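Local coordinates for virulence protein vsdE (Salmonella enterica, PDB 5LQ6) that is a Salmonella virulence effector that acts as a cysteine hydrolase and suppresses the immune responses of its host, at residues N127-V132 against G207-R212; I149-N154 against E162-F167; E153-P158 against D185-S190. The protein carries 4 engineered substitutions. All blocks are in the same frame, centred on the assembly; numbering follows the deposited sequence.

Interaction 1 (N127-V132 against G207-R212); sequences NSIDEV and GEFYVR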
ATOM      1  N   ASN A 127      -5.505  15.366  -7.238  1.00 16.74           N
ATOM      2  CA  ASN A 127      -5.310  16.522  -6.428  1.00 17.73           C
ATOM      3  C   ASN A 127      -5.909  16.479  -5.039  1.00 16.77           C
ATOM      4  O   ASN A 127      -5.769  17.434  -4.263  1.00 18.38           O
ATOM      5  CB  ASN A 127      -5.941  17.727  -7.128  1.00 17.09           C
ATOM      6  CG  ASN A 127      -5.234  18.096  -8.389  1.00 20.37           C
ATOM      7  OD1 ASN A 127      -4.013  18.070  -8.428  1.00 25.14           O
ATOM      8  ND2 ASN A 127      -5.983  18.473  -9.414  1.00 20.11           N
ATOM      9  N   SER A 128      -6.584  15.386  -4.655  1.00 14.93           N
ATOM     10  CA  SER A 128      -7.205  15.296  -3.363  1.00 14.67           C
ATOM     11  C   SER A 128      -7.501  13.843  -3.047  1.00 15.89           C
ATOM     12  O   SER A 128      -7.633  12.998  -3.935  1.00 14.01           O
ATOM     13  CB  SER A 128      -8.517  16.137  -3.289  1.00 14.57           C
ATOM     14  OG  SER A 128      -9.473  15.540  -4.097  1.00 16.17           O
ATOM     15  N   ILE A 129      -7.616  13.547  -1.761  1.00 16.29           N
ATOM     16  CA  ILE A 129      -8.017  12.201  -1.337  1.00 16.12           C
ATOM     17  C   ILE A 129      -9.428  11.885  -1.788  1.00 14.86           C
ATOM     18  O   ILE A 129      -9.758  10.771  -2.109  1.00 15.23           O
ATOM     19  CB  ILE A 129      -7.715  12.051   0.179  1.00 19.01           C
ATOM     20  CG1 ILE A 129      -7.699  10.559   0.588  1.00 20.75           C
ATOM     21  CG2 ILE A 129      -8.704  12.814   0.968  1.00 23.97           C
ATOM     22  CD1 ILE A 129      -6.535   9.821   0.042  1.00 22.25           C
ATOM     23  N   ASP A 130     -10.288  12.905  -1.919  1.00 15.23           N
ATOM     24  CA  ASP A 130     -11.605  12.713  -2.466  1.00 16.18           C
ATOM     25  C   ASP A 130     -11.571  12.225  -3.892  1.00 15.29           C
ATOM     26  O   ASP A 130     -12.339  11.365  -4.332  1.00 17.48           O
ATOM     27  CB  ASP A 130     -12.400  14.047  -2.390  1.00 19.19           C
ATOM     28  CG  ASP A 130     -12.315  14.678  -1.022  1.00 26.40           C
ATOM     29  OD1 ASP A 130     -11.226  15.311  -0.676  1.00 28.20           O
ATOM     30  OD2 ASP A 130     -13.294  14.455  -0.295  1.00 30.74           O
ATOM     31  N   GLU A 131     -10.666  12.801  -4.665  1.00 14.93           N
ATOM     32  CA  GLU A 131     -10.490  12.377  -6.049  1.00 15.00           C
ATOM     33  C   GLU A 131      -9.882  10.988  -6.154  1.00 13.81           C
ATOM     34  O   GLU A 131     -10.215  10.225  -7.072  1.00 14.59           O
ATOM     35  CB  GLU A 131      -9.689  13.426  -6.746  1.00 15.56           C
ATOM     36  CG  GLU A 131     -10.568  14.655  -6.978  1.00 18.29           C
ATOM     37  CD  GLU A 131      -9.807  15.851  -7.476  1.00 20.57           C
ATOM     38  OE1 GLU A 131      -9.231  16.526  -6.613  1.00 20.56           O
ATOM     39  OE2 GLU A 131      -9.840  16.129  -8.723  1.00 20.36           O
ATOM     40  N   VAL A 132      -8.967  10.664  -5.247  1.00 12.00           N
ATOM     41  CA  VAL A 132      -8.475   9.293  -5.133  1.00 12.29           C
ATOM     42  C   VAL A 132      -9.634   8.323  -4.922  1.00 12.18           C
ATOM     43  O   VAL A 132      -9.718   7.290  -5.619  1.00 12.94           O
ATOM     44  CB  VAL A 132      -7.467   9.172  -4.005  1.00 11.21           C
ATOM     45  CG1 VAL A 132      -7.133   7.699  -3.737  1.00 11.59           C
ATOM     46  CG2 VAL A 132      -6.176   9.941  -4.304  1.00 12.80           C
ATOM     47  N   GLY A 207      -0.450  19.375  -2.327  1.00 51.78           N
ATOM     48  CA  GLY A 207      -0.172  17.976  -2.560  1.00 48.42           C
ATOM     49  C   GLY A 207      -0.846  17.207  -3.673  1.00 44.14           C
ATOM     50  O   GLY A 207      -2.059  17.347  -3.939  1.00 38.64           O
ATOM     51  N   GLU A 208      -0.017  16.361  -4.277  1.00 38.60           N
ATOM     52  CA  GLU A 208      -0.422  15.386  -5.230  1.00 34.22           C
ATOM     53  C   GLU A 208      -0.636  13.988  -4.538  1.00 24.50           C
ATOM     54  O   GLU A 208      -0.132  13.668  -3.445  1.00 20.80           O
ATOM     55  CB  GLU A 208       0.663  15.217  -6.282  1.00 40.11           C
ATOM     56  CG  GLU A 208       1.337  16.460  -6.839  1.00 51.09           C
ATOM     57  CD  GLU A 208       2.758  16.147  -7.290  1.00 59.92           C
ATOM     58  OE1 GLU A 208       2.926  15.203  -8.088  1.00 67.95           O
ATOM     59  OE2 GLU A 208       3.708  16.824  -6.837  1.00 71.54           O
ATOM     60  N   PHE A 209      -1.427  13.174  -5.202  1.00 16.66           N
ATOM     61  CA  PHE A 209      -1.642  11.799  -4.859  1.00 15.18           C
ATOM     62  C   PHE A 209      -1.459  10.952  -6.116  1.00 14.65           C
ATOM     63  O   PHE A 209      -1.807  11.358  -7.218  1.00 15.94           O
ATOM     64  CB  PHE A 209      -3.070  11.614  -4.363  1.00 14.62           C
ATOM     65  CG  PHE A 209      -3.388  12.365  -3.097  1.00 15.09           C
ATOM     66  CD1 PHE A 209      -3.663  13.701  -3.159  1.00 16.66           C
ATOM     67  CD2 PHE A 209      -3.369  11.725  -1.863  1.00 16.50           C
ATOM     68  CE1 PHE A 209      -3.956  14.437  -2.026  1.00 18.68           C
ATOM     69  CE2 PHE A 209      -3.689  12.473  -0.701  1.00 15.64           C
ATOM     70  CZ  PHE A 209      -3.943  13.822  -0.814  1.00 17.63           C
ATOM     71  N   TYR A 210      -1.000   9.717  -5.931  1.00 14.76           N
ATOM     72  CA  TYR A 210      -0.873   8.752  -7.014  1.00 15.72           C
ATOM     73  C   TYR A 210      -1.368   7.424  -6.540  1.00 17.31           C
ATOM     74  O   TYR A 210      -1.246   7.128  -5.381  1.00 16.51           O
ATOM     75  CB  TYR A 210       0.584   8.568  -7.439  1.00 17.56           C
ATOM     76  CG  TYR A 210       1.231   9.805  -7.962  1.00 21.21           C
ATOM     77  CD1 TYR A 210       1.751  10.746  -7.110  1.00 23.17           C
ATOM     78  CD2 TYR A 210       1.242  10.046  -9.298  1.00 23.42           C
ATOM     79  CE1 TYR A 210       2.330  11.926  -7.580  1.00 28.02           C
ATOM     80  CE2 TYR A 210       1.839  11.218  -9.796  1.00 25.70           C
ATOM     81  CZ  TYR A 210       2.348  12.139  -8.927  1.00 26.86           C
ATOM     82  OH  TYR A 210       2.924  13.296  -9.436  1.00 35.21           O
ATOM     83  N   VAL A 211      -1.981   6.657  -7.441  1.00 15.50           N
ATOM     84  CA  VAL A 211      -2.504   5.339  -7.153  0.74 15.63           C
ATOM     85  C   VAL A 211      -1.759   4.336  -8.005  1.00 15.11           C
ATOM     86  O   VAL A 211      -1.535   4.589  -9.181  1.00 15.95           O
ATOM     87  CB  VAL A 211      -4.006   5.304  -7.494  0.74 15.85           C
ATOM     88  CG1 VAL A 211      -4.657   3.988  -7.087  0.74 17.41           C
ATOM     89  CG2 VAL A 211      -4.731   6.486  -6.822  0.74 17.23           C
ATOM     90  N   ARG A 212      -1.331   3.216  -7.435  1.00 13.88           N
ATOM     91  CA  ARG A 212      -0.717   2.151  -8.216  1.00 14.77           C
ATOM     92  C   ARG A 212      -1.232   0.797  -7.718  1.00 13.54           C
ATOM     93  O   ARG A 212      -1.754   0.689  -6.610  1.00 14.03           O
ATOM     94  CB  ARG A 212       0.800   2.210  -8.205  1.00 14.13           C
ATOM     95  CG  ARG A 212       1.478   1.864  -6.905  1.00 15.38           C
ATOM     96  CD  ARG A 212       2.975   2.265  -6.990  1.00 16.12           C
ATOM     97  NE  ARG A 212       3.838   1.517  -6.061  1.00 17.54           N
ATOM     98  CZ  ARG A 212       4.019   1.808  -4.771  1.00 17.79           C
ATOM     99  NH1 ARG A 212       3.461   2.848  -4.204  1.00 17.53           N
ATOM    100  NH2 ARG A 212       4.831   1.049  -4.045  1.00 18.38           N
TER

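Interaction 2 (I149-N154 against E162-F167); sequences IISAEN and ESRHDF. Engineered in segment 162-167: Ser-163 (natural residue Cys).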
ATOM      1  N   ILE A 149      -2.305   0.871  -3.868  1.00 10.43           N
ATOM      2  CA  ILE A 149      -1.360   1.579  -3.012  1.00  9.56           C
ATOM      3  C   ILE A 149      -1.484   3.068  -3.347  1.00  9.94           C
ATOM      4  O   ILE A 149      -1.476   3.428  -4.537  1.00 11.92           O
ATOM      5  CB  ILE A 149       0.105   1.141  -3.158  1.00 10.71           C
ATOM      6  CG1 ILE A 149       0.252  -0.366  -2.932  1.00 11.38           C
ATOM      7  CG2 ILE A 149       1.007   1.901  -2.210  1.00 10.32           C
ATOM      8  CD1 ILE A 149       1.653  -0.919  -3.281  1.00 13.15           C
ATOM      9  N   ILE A 150      -1.581   3.897  -2.316  1.00  9.75           N
ATOM     10  CA  ILE A 150      -1.692   5.342  -2.510  1.00 11.50           C
ATOM     11  C   ILE A 150      -0.397   5.971  -2.106  1.00 11.67           C
ATOM     12  O   ILE A 150       0.151   5.643  -1.028  1.00 12.80           O
ATOM     13  CB  ILE A 150      -2.817   5.946  -1.682  1.00 13.02           C
ATOM     14  CG1 ILE A 150      -4.080   5.087  -1.723  1.00 14.91           C
ATOM     15  CG2 ILE A 150      -3.072   7.399  -2.064  1.00 14.64           C
ATOM     16  CD1 ILE A 150      -4.681   4.931  -3.054  1.00 15.79           C
ATOM     17  N   SER A 151       0.143   6.887  -2.890  1.00 13.04           N
ATOM     18  CA  SER A 151       1.326   7.673  -2.537  1.00 13.23           C
ATOM     19  C   SER A 151       0.912   9.131  -2.466  1.00 16.43           C
ATOM     20  O   SER A 151       0.355   9.674  -3.443  1.00 17.65           O
ATOM     21  CB  SER A 151       2.420   7.489  -3.592  1.00 14.56           C
ATOM     22  OG  SER A 151       2.881   6.186  -3.652  1.00 17.51           O
ATOM     23  N   ALA A 152       1.126   9.747  -1.313  1.00 14.49           N
ATOM     24  CA  ALA A 152       0.796  11.147  -1.086  1.00 15.25           C
ATOM     25  C   ALA A 152       2.077  11.935  -0.944  1.00 14.95           C
ATOM     26  O   ALA A 152       3.036  11.523  -0.302  1.00 17.40           O
ATOM     27  CB  ALA A 152      -0.043  11.286   0.117  1.00 16.34           C
ATOM     28  N   GLU A 153       2.109  13.114  -1.551  1.00 17.47           N
ATOM     29  CA  GLU A 153       3.274  13.949  -1.401  1.00 22.25           C
ATOM     30  C   GLU A 153       3.396  14.768  -0.149  1.00 24.67           C
ATOM     31  O   GLU A 153       4.499  15.030   0.304  1.00 28.62           O
ATOM     32  CB  GLU A 153       3.415  14.841  -2.630  1.00 27.85           C
ATOM     33  CG  GLU A 153       3.966  14.042  -3.812  1.00 37.39           C
ATOM     34  CD  GLU A 153       5.483  14.036  -3.898  1.00 47.11           C
ATOM     35  OE1 GLU A 153       6.161  13.971  -2.832  1.00 58.43           O
ATOM     36  OE2 GLU A 153       5.986  14.103  -5.047  1.00 64.02           O
ATOM     37  N   ASN A 154       2.311  15.230   0.379  1.00 22.69           N
ATOM     38  CA  ASN A 154       2.385  16.199   1.499  1.00 21.20           C
ATOM     39  C   ASN A 154       1.534  15.765   2.659  1.00 17.01           C
ATOM     40  O   ASN A 154       0.765  16.511   3.252  1.00 20.01           O
ATOM     41  CB  ASN A 154       1.985  17.592   0.982  1.00 22.42           C
ATOM     42  CG  ASN A 154       3.116  18.264   0.177  1.00 27.92           C
ATOM     43  OD1 ASN A 154       4.249  18.311   0.616  1.00 30.11           O
ATOM     44  ND2 ASN A 154       2.793  18.759  -0.989  1.00 32.68           N
ATOM     45  N   GLU A 162       4.788  17.818   6.650  1.00 19.70           N
ATOM     46  CA  GLU A 162       4.498  17.402   5.244  1.00 20.80           C
ATOM     47  C   GLU A 162       5.607  16.521   4.736  1.00 20.43           C
ATOM     48  O   GLU A 162       6.798  16.896   4.740  1.00 21.33           O
ATOM     49  CB  GLU A 162       4.281  18.612   4.340  1.00 23.57           C
ATOM     50  CG  GLU A 162       2.950  19.279   4.586  1.00 27.00           C
ATOM     51  CD  GLU A 162       2.675  20.479   3.681  1.00 35.63           C
ATOM     52  OE1 GLU A 162       3.495  20.758   2.793  1.00 42.22           O
ATOM     53  OE2 GLU A 162       1.617  21.115   3.876  1.00 44.88           O
ATOM     54  N   SER A 163       5.248  15.343   4.235  1.00 17.19           N
ATOM     55  CA  SER A 163       6.206  14.386   3.819  1.00 15.98           C
ATOM     56  C   SER A 163       5.538  13.343   2.886  1.00 14.83           C
ATOM     57  O   SER A 163       4.328  13.213   2.865  1.00 15.99           O
ATOM     58  CB  SER A 163       6.843  13.660   5.008  1.00 22.32           C
ATOM     59  OG  SER A 163       5.860  13.356   5.969  1.00 27.55           O
ATOM     60  N   ARG A 164       6.355  12.593   2.178  1.00 15.83           N
ATOM     61  CA  ARG A 164       5.869  11.523   1.323  1.00 15.56           C
ATOM     62  C   ARG A 164       5.364  10.415   2.220  1.00 15.94           C
ATOM     63  O   ARG A 164       6.028  10.030   3.187  1.00 17.05           O
ATOM     64  CB  ARG A 164       7.004  10.978   0.474  1.00 19.55           C
ATOM     65  CG  ARG A 164       6.717   9.589  -0.121  1.00 27.22           C
ATOM     66  CD  ARG A 164       6.179   9.582  -1.504  1.00 36.42           C
ATOM     67  NE  ARG A 164       5.848   8.203  -1.915  1.00 38.21           N
ATOM     68  CZ  ARG A 164       6.726   7.254  -2.256  1.00 33.56           C
ATOM     69  NH1 ARG A 164       8.045   7.443  -2.158  1.00 40.31           N
ATOM     70  NH2 ARG A 164       6.286   6.098  -2.710  1.00 26.23           N
ATOM     71  N   HIS A 165       4.207   9.869   1.882  1.00 14.90           N
ATOM     72  CA  HIS A 165       3.643   8.787   2.660  1.00 13.27           C
ATOM     73  C   HIS A 165       2.884   7.860   1.746  1.00 12.94           C
ATOM     74  O   HIS A 165       2.043   8.322   0.973  1.00 13.94           O
ATOM     75  CB  HIS A 165       2.725   9.346   3.705  1.00 13.68           C
ATOM     76  CG  HIS A 165       2.183   8.340   4.660  1.00 13.60           C
ATOM     77  ND1 HIS A 165       2.965   7.463   5.365  1.00 18.62           N
ATOM     78  CD2 HIS A 165       0.908   8.095   5.060  1.00 13.97           C
ATOM     79  CE1 HIS A 165       2.202   6.742   6.175  1.00 19.40           C
ATOM     80  NE2 HIS A 165       0.959   7.099   5.998  1.00 15.41           N
ATOM     81  N   ASP A 166       3.132   6.558   1.879  1.00 11.29           N
ATOM     82  CA  ASP A 166       2.349   5.534   1.208  1.00 11.73           C
ATOM     83  C   ASP A 166       1.404   4.856   2.184  1.00 11.70           C
ATOM     84  O   ASP A 166       1.699   4.705   3.344  1.00 12.12           O
ATOM     85  CB  ASP A 166       3.226   4.441   0.587  1.00 12.61           C
ATOM     86  CG  ASP A 166       3.843   4.809  -0.757  1.00 15.03           C
ATOM     87  OD1 ASP A 166       3.849   5.997  -1.112  1.00 16.94           O
ATOM     88  OD2 ASP A 166       4.321   3.886  -1.442  1.00 17.58           O
ATOM     89  N   PHE A 167       0.238   4.476   1.663  1.00 10.37           N
ATOM     90  CA  PHE A 167      -0.778   3.745   2.393  1.00 10.08           C
ATOM     91  C   PHE A 167      -1.615   2.957   1.382  1.00  9.80           C
ATOM     92  O   PHE A 167      -1.227   2.847   0.223  1.00 10.87           O
ATOM     93  CB  PHE A 167      -1.582   4.647   3.330  1.00 12.25           C
ATOM     94  CG  PHE A 167      -2.208   5.851   2.660  1.00 11.04           C
ATOM     95  CD1 PHE A 167      -1.443   6.946   2.371  1.00 13.55           C
ATOM     96  CD2 PHE A 167      -3.548   5.854   2.288  1.00 11.64           C
ATOM     97  CE1 PHE A 167      -2.002   8.064   1.775  1.00 13.41           C
ATOM     98  CE2 PHE A 167      -4.103   6.966   1.680  1.00 13.66           C
ATOM     99  CZ  PHE A 167      -3.325   8.049   1.404  1.00 13.02           C
TER

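Interaction 3 (E153-P158 against D185-S190); sequences ENYIAP and DSWKTS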
ATOM      1  N   GLU A 153       2.109  13.114  -1.551  1.00 17.47           N
ATOM      2  CA  GLU A 153       3.274  13.949  -1.401  1.00 22.25           C
ATOM      3  C   GLU A 153       3.396  14.768  -0.149  1.00 24.67           C
ATOM      4  O   GLU A 153       4.499  15.030   0.304  1.00 28.62           O
ATOM      5  CB  GLU A 153       3.415  14.841  -2.630  1.00 27.85           C
ATOM      6  CG  GLU A 153       3.966  14.042  -3.812  1.00 37.39           C
ATOM      7  CD  GLU A 153       5.483  14.036  -3.898  1.00 47.11           C
ATOM      8  OE1 GLU A 153       6.161  13.971  -2.832  1.00 58.43           O
ATOM      9  OE2 GLU A 153       5.986  14.103  -5.047  1.00 64.02           O
ATOM     10  N   ASN A 154       2.311  15.230   0.379  1.00 22.69           N
ATOM     11  CA  ASN A 154       2.385  16.199   1.499  1.00 21.20           C
ATOM     12  C   ASN A 154       1.534  15.765   2.659  1.00 17.01           C
ATOM     13  O   ASN A 154       0.765  16.511   3.252  1.00 20.01           O
ATOM     14  CB  ASN A 154       1.985  17.592   0.982  1.00 22.42           C
ATOM     15  CG  ASN A 154       3.116  18.264   0.177  1.00 27.92           C
ATOM     16  OD1 ASN A 154       4.249  18.311   0.616  1.00 30.11           O
ATOM     17  ND2 ASN A 154       2.793  18.759  -0.989  1.00 32.68           N
ATOM     18  N   TYR A 155       1.694  14.495   3.003  1.00 15.09           N
ATOM     19  CA  TYR A 155       1.040  13.940   4.189  1.00 13.40           C
ATOM     20  C   TYR A 155       1.663  14.538   5.465  1.00 15.44           C
ATOM     21  O   TYR A 155       2.873  14.577   5.567  1.00 16.12           O
ATOM     22  CB  TYR A 155       1.252  12.427   4.196  1.00 13.61           C
ATOM     23  CG  TYR A 155       0.697  11.669   5.396  1.00 12.77           C
ATOM     24  CD1 TYR A 155      -0.612  11.256   5.448  1.00 13.86           C
ATOM     25  CD2 TYR A 155       1.523  11.372   6.495  1.00 13.59           C
ATOM     26  CE1 TYR A 155      -1.096  10.540   6.549  1.00 13.91           C
ATOM     27  CE2 TYR A 155       1.064  10.697   7.600  1.00 13.03           C
ATOM     28  CZ  TYR A 155      -0.242  10.281   7.630  1.00 15.18           C
ATOM     29  OH  TYR A 155      -0.739   9.597   8.739  1.00 15.41           O
ATOM     30  N   ILE A 156       0.835  14.976   6.419  1.00 14.18           N
ATOM     31  CA  ILE A 156       1.357  15.591   7.645  1.00 15.92           C
ATOM     32  C   ILE A 156       1.648  14.493   8.661  1.00 16.73           C
ATOM     33  O   ILE A 156       0.715  13.940   9.297  1.00 16.97           O
ATOM     34  CB  ILE A 156       0.373  16.657   8.136  1.00 16.18           C
ATOM     35  CG1 ILE A 156       0.118  17.704   7.054  1.00 18.74           C
ATOM     36  CG2 ILE A 156       0.862  17.235   9.468  1.00 17.10           C
ATOM     37  CD1 ILE A 156      -1.082  18.551   7.358  1.00 21.41           C
ATOM     38  N   ALA A 157       2.908  14.112   8.815  1.00 15.24           N
ATOM     39  CA  ALA A 157       3.321  13.130   9.773  1.00 15.69           C
ATOM     40  C   ALA A 157       3.637  13.841  11.100  1.00 15.50           C
ATOM     41  O   ALA A 157       4.044  15.037  11.081  1.00 15.44           O
ATOM     42  CB  ALA A 157       4.504  12.376   9.275  1.00 15.47           C
ATOM     43  N   PRO A 158       3.531  13.122  12.201  1.00 16.05           N
ATOM     44  CA  PRO A 158       3.865  13.779  13.479  1.00 16.89           C
ATOM     45  C   PRO A 158       5.282  14.276  13.512  1.00 17.23           C
ATOM     46  O   PRO A 158       6.190  13.590  13.004  1.00 17.40           O
ATOM     47  CB  PRO A 158       3.617  12.679  14.520  1.00 17.80           C
ATOM     48  CG  PRO A 158       2.566  11.806  13.845  1.00 16.95           C
ATOM     49  CD  PRO A 158       3.015  11.748  12.429  1.00 16.14           C
ATOM     50  N   ASP A 185      -4.052   2.408   6.665  1.00 11.10           N
ATOM     51  CA  ASP A 185      -2.700   2.946   6.915  1.00 11.65           C
ATOM     52  C   ASP A 185      -2.076   2.086   7.974  1.00 12.02           C
ATOM     53  O   ASP A 185      -2.195   2.400   9.177  1.00 11.63           O
ATOM     54  CB  ASP A 185      -2.717   4.440   7.242  1.00 11.87           C
ATOM     55  CG  ASP A 185      -1.357   5.054   7.232  1.00 14.01           C
ATOM     56  OD1 ASP A 185      -0.369   4.307   7.302  1.00 13.56           O
ATOM     57  OD2 ASP A 185      -1.272   6.292   7.107  1.00 14.99           O
ATOM     58  N   SER A 186      -1.375   1.017   7.577  1.00 11.65           N
ATOM     59  CA  SER A 186      -0.800   0.073   8.526  1.00 12.04           C
ATOM     60  C   SER A 186       0.331   0.702   9.319  1.00 13.31           C
ATOM     61  O   SER A 186       0.678   0.207  10.414  1.00 14.80           O
ATOM     62  CB  SER A 186      -0.344  -1.186   7.850  1.00 13.71           C
ATOM     63  OG  SER A 186       0.726  -0.928   6.922  1.00 13.72           O
ATOM     64  N   TRP A 187       0.895   1.788   8.822  1.00 12.19           N
ATOM     65  CA  TRP A 187       1.920   2.565   9.552  1.00 13.28           C
ATOM     66  C   TRP A 187       1.354   3.355  10.707  1.00 13.49           C
ATOM     67  O   TRP A 187       2.016   3.573  11.751  1.00 14.81           O
ATOM     68  CB  TRP A 187       2.629   3.473   8.549  1.00 14.00           C
ATOM     69  CG  TRP A 187       3.627   4.413   9.094  1.00 14.79           C
ATOM     70  CD1 TRP A 187       4.948   4.151   9.253  1.00 17.93           C
ATOM     71  CD2 TRP A 187       3.400   5.724   9.548  1.00 15.57           C
ATOM     72  NE1 TRP A 187       5.569   5.248   9.800  1.00 19.97           N
ATOM     73  CE2 TRP A 187       4.652   6.249   9.951  1.00 19.32           C
ATOM     74  CE3 TRP A 187       2.283   6.549   9.596  1.00 17.49           C
ATOM     75  CZ2 TRP A 187       4.783   7.554  10.450  1.00 22.62           C
ATOM     76  CZ3 TRP A 187       2.429   7.883  10.097  1.00 20.42           C
ATOM     77  CH2 TRP A 187       3.661   8.330  10.532  1.00 21.12           C
ATOM     78  N   LYS A 188       0.137   3.866  10.551  1.00 12.42           N
ATOM     79  CA  LYS A 188      -0.492   4.765  11.515  1.00 13.21           C
ATOM     80  C   LYS A 188      -1.226   3.900  12.530  1.00 14.19           C
ATOM     81  O   LYS A 188      -2.443   3.695  12.421  1.00 14.23           O
ATOM     82  CB  LYS A 188      -1.443   5.749  10.792  1.00 13.53           C
ATOM     83  CG  LYS A 188      -2.079   6.836  11.674  1.00 15.49           C
ATOM     84  CD  LYS A 188      -1.170   8.000  12.023  1.00 15.89           C
ATOM     85  CE  LYS A 188      -1.959   9.047  12.769  1.00 16.76           C
ATOM     86  NZ  LYS A 188      -1.155  10.234  13.197  1.00 17.85           N
ATOM     87  N   THR A 189      -0.487   3.383  13.512  1.00 15.57           N
ATOM     88  CA  THR A 189      -1.025   2.350  14.364  1.00 15.86           C
ATOM     89  C   THR A 189      -2.100   2.883  15.313  1.00 14.81           C
ATOM     90  O   THR A 189      -2.884   2.087  15.807  1.00 16.44           O
ATOM     91  CB  THR A 189       0.064   1.664  15.150  1.00 19.19           C
ATOM     92  OG1 THR A 189       0.787   2.686  15.819  1.00 19.79           O
ATOM     93  CG2 THR A 189       0.982   0.850  14.244  1.00 20.51           C
ATOM     94  N   SER A 190      -2.212   4.189  15.467  1.00 13.97           N
ATOM     95  CA  SER A 190      -3.300   4.771  16.250  1.00 14.77           C
ATOM     96  C   SER A 190      -4.644   4.650  15.532  1.00 15.31           C
ATOM     97  O   SER A 190      -5.706   4.729  16.164  1.00 14.49           O
ATOM     98  CB  SER A 190      -3.040   6.225  16.548  1.00 15.63           C
ATOM     99  OG  SER A 190      -2.874   7.036  15.382  1.00 17.26           O
TER
HETATM  100  O   HOH W   1      -2.921   8.173   8.153  1.00 16.20           O
HETATM  101  O   HOH W   2      -0.069  11.359  10.749  1.00 18.24           O

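Interaction 1 (N127-V132 against G207-R212)
The Phe-209 ring takes the peptide that opens helix 129-143 on one face: Ser-128 C and Ile-129 N both stand 3.7 Å above the ring plane, displaced toward its rim. Asn-127 C and Val-132 CG2 come to the same ring obliquely. From elsewhere in the chain, Phe-203 meets Phe-209 edge-to-face, so backbone and a second aromatic both pack against the ring. Its torsion suits this position, CG lying anti to the carbonyl carbon (chi1 -63°) and CB pointing from the strand toward the helix start. At the far end of the ring, Ile-129 CD1 lies 4.0 Å from Phe-209 CE2, the two side chains crossing obliquely. The closest side-chain approach is at the ring's root, where Val-132 CG2 packs 3.5 Å from Phe-209 CB, the two side chains crossing at about a right angle. The other branch, Val-132 CG1, anti to its own backbone N, reaches Val-211 CG2 at 4.1 Å. Phe-209 and Val-211 therefore present the same side of strand 209-212 to the helix. Glu-208 and Tyr-210 start out on the other side, where Tyr-210 OH donates to Glu-208 OE1 over a very short 2.3 Å.

The helix end is fixed by its own polar groups. Ser-128 OG accepts from Glu-131 N at 3.0 Å (N-H...O 154°) and donates at 2.7 Å to Glu-131 OE1, which receives it on its anti lone pair. The contact itself is apolar, a Ser N-capped helix start laid on an edge strand of the antiparallel sheet, with Ile-129 and Val-132 also touching Phe-183 of strand 180-184; helix against twisted antiparallel sheet is consistent with the papain-like fold of clan CA.

Interaction 2 (I149-N154 against E162-F167)
Arg-164 leaves strand 163-167 with CG anti to the backbone N, and its CB and CG skirt Ala-152 O. A bend at chi2 of 95° then carries CD past the same carbonyl, 3.9 Å from Ala-152 O, and turns the chain along the strands. NE passes beside Ser-151 CB and gives a weak bond to Asp-166 OD1. At the tip NH2 makes a salt bridge of 2.9 Å with Asp-166 OD1, its hydrogen bond bent to 125° and weak, while Ser-151 OG lies at the edge of the guanidinium, near its plane. The straightforward partner of that hydroxyl is the carboxylate: Ser-151 OG donates to Asp-166 OD1 at 2.7 Å, arriving from above the carboxylate plane.

Beneath this cluster the two strands run antiparallel, their axes 4.7 Å apart. Ile-150 with Phe-167 and Ala-152 with His-165 are hydrogen-bonded pairs, each bonded twice; the straightest bond is Ala-152 N to His-165 O (2.8 Å, 171°). Ser-151 with Asp-166 is the non-hydrogen-bonded pair between them. On the face opposite Asp-166, Ile-150 CB sits over the Phe-167 ring in a CH-pi contact, 3.9 Å from its centroid, and Ala-152 CB meets the ring edge.

His-165 shares that face, its NE2 bonded to Asp-185 OD2 and its side chain touching Cys-76, as in a Cys-His-Asp triad. Asp-166 OD1 accepts one good bond from Ser-151 OG and two weak ones from Arg-164, and OD2 pairs with Arg-212 NH1; two arginines around a buried carboxylate would probably keep it ionised, one residue from the likely catalytic histidine.

Interaction 3 (E153-P158 against D185-S190)
Tyr-155 reaches from strand 155-157 to the edge of the Trp-187 indole, crossing it obliquely, its CE2 4.0 Å from Trp-187 CZ3 and its hydroxyl near the indole plane. CG is anti to the backbone N (chi1 177°), which extends the phenol toward the 185-190 loop. There it meets Asp-185 tip to tip, ring and carboxylate planes 59° apart, but Tyr-155 OH and Asp-185 OD2 stay 3.7 Å from each other, and a water fills the link: it lies 2.7 Å from Tyr-155 OH and donates to Asp-185 OD2 at 2.7 Å. A second water also bonds to Tyr-155 OH; it accepts from Lys-188 NZ at 2.9 Å and donates to Ile-156 O. Lys-188 can serve it because its chain bends at chi2 (78°), bringing CD alongside the tyrosine hydroxyl.

Just past the end of the strand, Pro-158 CD meets the edge of the indole, 4.0 Å from Trp-187 CH2. The loop begins with a type I turn, Asp-185 O accepting from Lys-188 N, while Asp-185 OD1 takes weak bonds from Trp-187 N and Lys-188 N.

Asp-185 OD2 is also hydrogen-bonded to His-165 NE2, and that imidazole stacks on Tyr-155 and meets Trp-187 edge-to-face. The contact thus bridges strand 147-157 and the loop after strand 180-184, over strand 163-172, with Trp-187 and Ser-186 packed against helix 76-89.

All three contacts involve the same four-stranded antiparallel sheet. Interaction 1 covers it at edge strand 209-212 with apolar side chains, most of them buried, around a capped helix start. Interaction 2 is its central hairpin and has the most extensive interface, 569 Å², held by straight backbone bonds and a charge cluster around the buried Asp-166 carboxylate; backbone bonds such as Tyr-210 N to Ser-151 O tie it to interaction 1. Interaction 3 is the smallest, 198 Å², and the wettest, relying on ring edges and water bridges, with Tyr-155 and Asp-185 buried but Pro-158 exposed. Interactions 2 and 3 share Glu-153 and Asn-154 and meet at His-165 and Asp-185, the probable catalytic pair.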